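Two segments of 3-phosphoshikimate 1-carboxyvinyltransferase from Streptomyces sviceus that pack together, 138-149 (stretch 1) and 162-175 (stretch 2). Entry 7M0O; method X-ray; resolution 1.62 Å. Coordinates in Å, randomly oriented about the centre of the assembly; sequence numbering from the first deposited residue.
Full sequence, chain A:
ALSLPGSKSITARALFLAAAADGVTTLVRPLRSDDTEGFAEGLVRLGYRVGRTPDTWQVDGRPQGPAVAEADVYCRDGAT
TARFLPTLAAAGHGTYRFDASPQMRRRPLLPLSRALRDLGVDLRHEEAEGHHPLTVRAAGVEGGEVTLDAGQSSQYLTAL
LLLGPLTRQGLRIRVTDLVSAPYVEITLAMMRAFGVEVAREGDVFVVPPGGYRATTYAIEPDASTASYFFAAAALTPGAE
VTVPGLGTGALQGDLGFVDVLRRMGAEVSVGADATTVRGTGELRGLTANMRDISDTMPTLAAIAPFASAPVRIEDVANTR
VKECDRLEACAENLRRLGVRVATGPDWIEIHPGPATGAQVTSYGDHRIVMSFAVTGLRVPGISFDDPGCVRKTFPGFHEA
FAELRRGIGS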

# COMPACT_ATOMS: atom_id res chain seq x y z
N ALA A 138 -21.80 18.89 9.47
CA ALA A 138 -20.91 19.47 8.47
C ALA A 138 -21.50 20.75 7.87
O ALA A 138 -22.71 20.84 7.62
CB ALA A 138 -20.65 18.45 7.35
N ALA A 139 -20.62 21.73 7.62
CA ALA A 139 -20.97 22.95 6.90
C ALA A 139 -19.77 23.44 6.09
O ALA A 139 -19.47 24.63 6.05
CB ALA A 139 -21.45 24.04 7.86
N GLY A 140 -19.06 22.51 5.45
CA GLY A 140 -17.83 22.82 4.75
C GLY A 140 -16.66 23.12 5.66
O GLY A 140 -16.83 23.21 6.89
N VAL A 141 -15.48 23.28 5.07
CA VAL A 141 -14.25 23.61 5.79
C VAL A 141 -13.65 24.86 5.16
O VAL A 141 -13.38 24.88 3.95
CB VAL A 141 -13.24 22.45 5.75
CG1 VAL A 141 -11.96 22.86 6.43
CG2 VAL A 141 -13.85 21.20 6.40
N GLU A 142 -13.45 25.90 5.97
CA GLU A 142 -12.92 27.16 5.45
C GLU A 142 -11.50 26.99 4.92
O GLU A 142 -11.19 27.40 3.80
CB GLU A 142 -12.94 28.23 6.54
CG GLU A 142 -12.55 29.62 6.04
CD GLU A 142 -13.53 30.18 5.01
OE1 GLU A 142 -14.73 29.83 5.05
OE2 GLU A 142 -13.10 30.98 4.15
N GLY A 143 -10.64 26.38 5.72
CA GLY A 143 -9.26 26.17 5.34
C GLY A 143 -8.29 26.99 6.17
O GLY A 143 -8.59 27.43 7.29
N GLY A 144 -7.10 27.19 5.62
CA GLY A 144 -6.05 27.89 6.33
C GLY A 144 -5.04 26.98 7.01
O GLY A 144 -4.85 25.83 6.58
N GLU A 145 -4.40 27.46 8.07
CA GLU A 145 -3.34 26.69 8.73
C GLU A 145 -3.92 25.61 9.64
O GLU A 145 -5.00 25.76 10.21
CB GLU A 145 -2.44 27.61 9.56
CG GLU A 145 -1.53 28.50 8.75
CD GLU A 145 -0.60 29.32 9.62
OE1 GLU A 145 -1.03 29.71 10.73
OE2 GLU A 145 0.55 29.58 9.21
N VAL A 146 -3.18 24.50 9.76
CA VAL A 146 -3.47 23.47 10.74
C VAL A 146 -2.17 22.74 11.05
O VAL A 146 -1.31 22.59 10.18
CB VAL A 146 -4.58 22.51 10.25
CG1 VAL A 146 -4.17 21.83 8.94
CG2 VAL A 146 -4.98 21.51 11.35
N THR A 147 -2.00 22.34 12.30
CA THR A 147 -0.81 21.60 12.73
C THR A 147 -1.23 20.19 13.11
O THR A 147 -2.04 20.00 14.02
CB THR A 147 -0.12 22.30 13.91
OG1 THR A 147 0.25 23.63 13.53
CG2 THR A 147 1.14 21.53 14.32
N LEU A 148 -0.70 19.20 12.40
CA LEU A 148 -1.06 17.81 12.62
C LEU A 148 -0.01 17.13 13.49
O LEU A 148 1.20 17.29 13.25
CB LEU A 148 -1.21 17.07 11.29
CG LEU A 148 -1.34 15.55 11.37
CD1 LEU A 148 -2.73 15.16 11.79
CD2 LEU A 148 -1.01 14.96 10.03
N ASP A 149 -0.46 16.38 14.49
CA ASP A 149 0.46 15.63 15.34
C ASP A 149 0.41 14.14 15.02
O ASP A 149 0.14 13.32 15.91
CB ASP A 149 0.14 15.89 16.81
CG ASP A 149 0.66 17.24 17.29
OD1 ASP A 149 1.89 17.46 17.24
OD2 ASP A 149 -0.17 18.09 17.71
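Stretch 2, residues 162-175: LLGPLTRQGLRIRV

Stretch 2 opens in a helix that begins earlier in the chain and includes Leu-162 and Leu-163, passes through a 3-10 segment (164-166) and a loop, and enters strand 171-174, which runs parallel to strand 144-147: the N-to-C directions differ by 20° (signed crossing -20°) and the axes approach to 4.5 Å. CA-CA distances fix the register: Gly-144 to Leu-171 4.8 Å, Glu-145 to Arg-172 4.5 Å, Val-146 to Ile-173 5.1 Å, Thr-147 to Arg-174 4.6 Å.

Backbone hydrogen bonds alternate as parallel pairing requires: Gly-144 N to Gly-170 O 2.7 Å, Arg-172 N to Gly-144 O 2.9 Å, Val-146 N to Arg-172 O 3.0 Å, Arg-174 N to Val-146 O 2.8 Å, Leu-148 N to Arg-174 O 2.9 Å. Ahead of the strands, Arg-168 N reaches Val-141 O (2.9 Å) and Gln-169 N reaches Glu-142 O (2.7 Å).

Charge reinforces this loop pairing. Arg-168 NE lies 2.5 Å from Glu-142 OE1, a very short salt bridge, while Gln-169 NE2 donates to Glu-142 OE2 at 2.8 Å. By contrast, Glu-145 OE2 stays 4.1 Å from Arg-174 NH1, beyond a salt bridge; water 4 links Glu-145 OE2 (2.8 Å) to Arg-174 NH2 (3.1 Å).

Apolar contact occupies the other sheet face, where Val-146 CG1 meets Ile-173 CG1 at 4.0 Å.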

# COMPACT_ATOMS: atom_id res chain seq x y z
N LEU A 162 -5.70 15.18 1.22
CA LEU A 162 -6.79 14.94 0.29
C LEU A 162 -7.94 15.92 0.51
O LEU A 162 -8.61 16.32 -0.44
CB LEU A 162 -7.27 13.49 0.42
CG LEU A 162 -6.27 12.45 -0.12
CD1 LEU A 162 -6.70 11.04 0.26
CD2 LEU A 162 -6.12 12.57 -1.61
N LEU A 163 -8.15 16.34 1.77
CA LEU A 163 -9.20 17.31 2.08
C LEU A 163 -8.92 18.69 1.50
O LEU A 163 -9.87 19.41 1.13
CB LEU A 163 -9.36 17.39 3.60
CG LEU A 163 -10.25 18.50 4.20
CD1 LEU A 163 -11.70 18.23 3.92
CD2 LEU A 163 -10.03 18.63 5.70
N GLY A 164 -7.65 19.08 1.41
CA GLY A 164 -7.27 20.44 1.09
C GLY A 164 -8.03 21.12 -0.04
O GLY A 164 -8.53 22.24 0.14
N PRO A 165 -8.10 20.51 -1.22
CA PRO A 165 -8.77 21.18 -2.35
C PRO A 165 -10.28 21.29 -2.19
O PRO A 165 -10.91 22.03 -2.96
CB PRO A 165 -8.40 20.30 -3.56
CG PRO A 165 -7.16 19.51 -3.10
CD PRO A 165 -7.43 19.26 -1.64
N LEU A 166 -10.89 20.57 -1.24
CA LEU A 166 -12.31 20.75 -0.94
C LEU A 166 -12.57 21.92 -0.01
O LEU A 166 -13.73 22.31 0.13
CB LEU A 166 -12.89 19.48 -0.31
CG LEU A 166 -12.47 18.21 -1.04
CD1 LEU A 166 -13.08 16.97 -0.38
CD2 LEU A 166 -12.87 18.27 -2.51
N THR A 167 -11.55 22.48 0.62
CA THR A 167 -11.73 23.60 1.52
C THR A 167 -11.90 24.89 0.72
O THR A 167 -11.57 24.97 -0.47
CB THR A 167 -10.55 23.72 2.48
OG1 THR A 167 -9.42 24.22 1.77
CG2 THR A 167 -10.23 22.37 3.10
N ARG A 168 -12.43 25.91 1.39
CA ARG A 168 -12.72 27.15 0.68
C ARG A 168 -11.46 27.95 0.37
O ARG A 168 -11.40 28.60 -0.68
CB ARG A 168 -13.73 27.98 1.48
CG ARG A 168 -14.99 27.19 1.76
CD ARG A 168 -16.12 28.06 2.30
NE ARG A 168 -16.09 28.20 3.76
CZ ARG A 168 -16.69 27.39 4.63
NH1 ARG A 168 -17.38 26.33 4.22
NH2 ARG A 168 -16.60 27.65 5.93
N GLN A 169 -10.45 27.90 1.25
CA GLN A 169 -9.25 28.70 1.08
C GLN A 169 -7.98 27.87 0.88
O GLN A 169 -6.90 28.45 0.78
CB GLN A 169 -9.03 29.63 2.28
CG GLN A 169 -10.25 30.49 2.67
CD GLN A 169 -10.81 31.27 1.51
OE1 GLN A 169 -10.09 31.60 0.55
NE2 GLN A 169 -12.11 31.58 1.57
N GLY A 170 -8.09 26.54 0.80
CA GLY A 170 -6.92 25.69 0.79
C GLY A 170 -6.41 25.43 2.20
O GLY A 170 -6.90 25.97 3.19
N LEU A 171 -5.39 24.57 2.29
CA LEU A 171 -4.79 24.22 3.57
C LEU A 171 -3.30 24.51 3.58
O LEU A 171 -2.62 24.45 2.54
CB LEU A 171 -5.04 22.74 3.92
CG LEU A 171 -6.49 22.40 4.27
CD1 LEU A 171 -6.61 20.88 4.52
CD2 LEU A 171 -6.95 23.18 5.50
N ARG A 172 -2.80 24.83 4.76
CA ARG A 172 -1.37 24.88 5.07
C ARG A 172 -1.15 23.93 6.25
O ARG A 172 -1.36 24.31 7.40
CB ARG A 172 -0.91 26.31 5.39
CG ARG A 172 -0.80 27.23 4.18
CD ARG A 172 -0.24 28.59 4.60
NE ARG A 172 1.18 28.52 4.96
CZ ARG A 172 2.18 28.79 4.12
NH1 ARG A 172 1.93 29.15 2.87
NH2 ARG A 172 3.44 28.70 4.55
N ILE A 173 -0.75 22.69 5.95
CA ILE A 173 -0.64 21.62 6.94
C ILE A 173 0.80 21.58 7.46
O ILE A 173 1.72 21.21 6.73
CB ILE A 173 -1.04 20.26 6.34
CG1 ILE A 173 -2.42 20.36 5.70
CG2 ILE A 173 -0.96 19.17 7.40
CD1 ILE A 173 -2.74 19.24 4.66
N ARG A 174 0.97 21.89 8.74
CA ARG A 174 2.28 21.84 9.39
C ARG A 174 2.48 20.48 10.06
O ARG A 174 1.66 20.04 10.87
CB ARG A 174 2.40 22.98 10.40
CG ARG A 174 3.76 23.08 11.08
CD ARG A 174 3.88 24.37 11.91
NE ARG A 174 4.34 25.49 11.10
CZ ARG A 174 3.65 26.62 10.91
NH1 ARG A 174 2.46 26.78 11.48
NH2 ARG A 174 4.15 27.58 10.14
N VAL A 175 3.57 19.80 9.69
CA VAL A 175 3.99 18.58 10.37
C VAL A 175 5.43 18.71 10.85
O VAL A 175 5.77 19.62 11.60
CB VAL A 175 3.86 17.34 9.46
CG1 VAL A 175 4.09 16.08 10.27
CG2 VAL A 175 2.51 17.31 8.75
O HOH W 1 -17.16 25.77 7.92
O HOH W 2 -15.68 22.50 2.21
O HOH W 3 1.76 27.73 7.92
O HOH W 4 2.55 29.99 11.19
O HOH W 5 0.05 25.63 11.83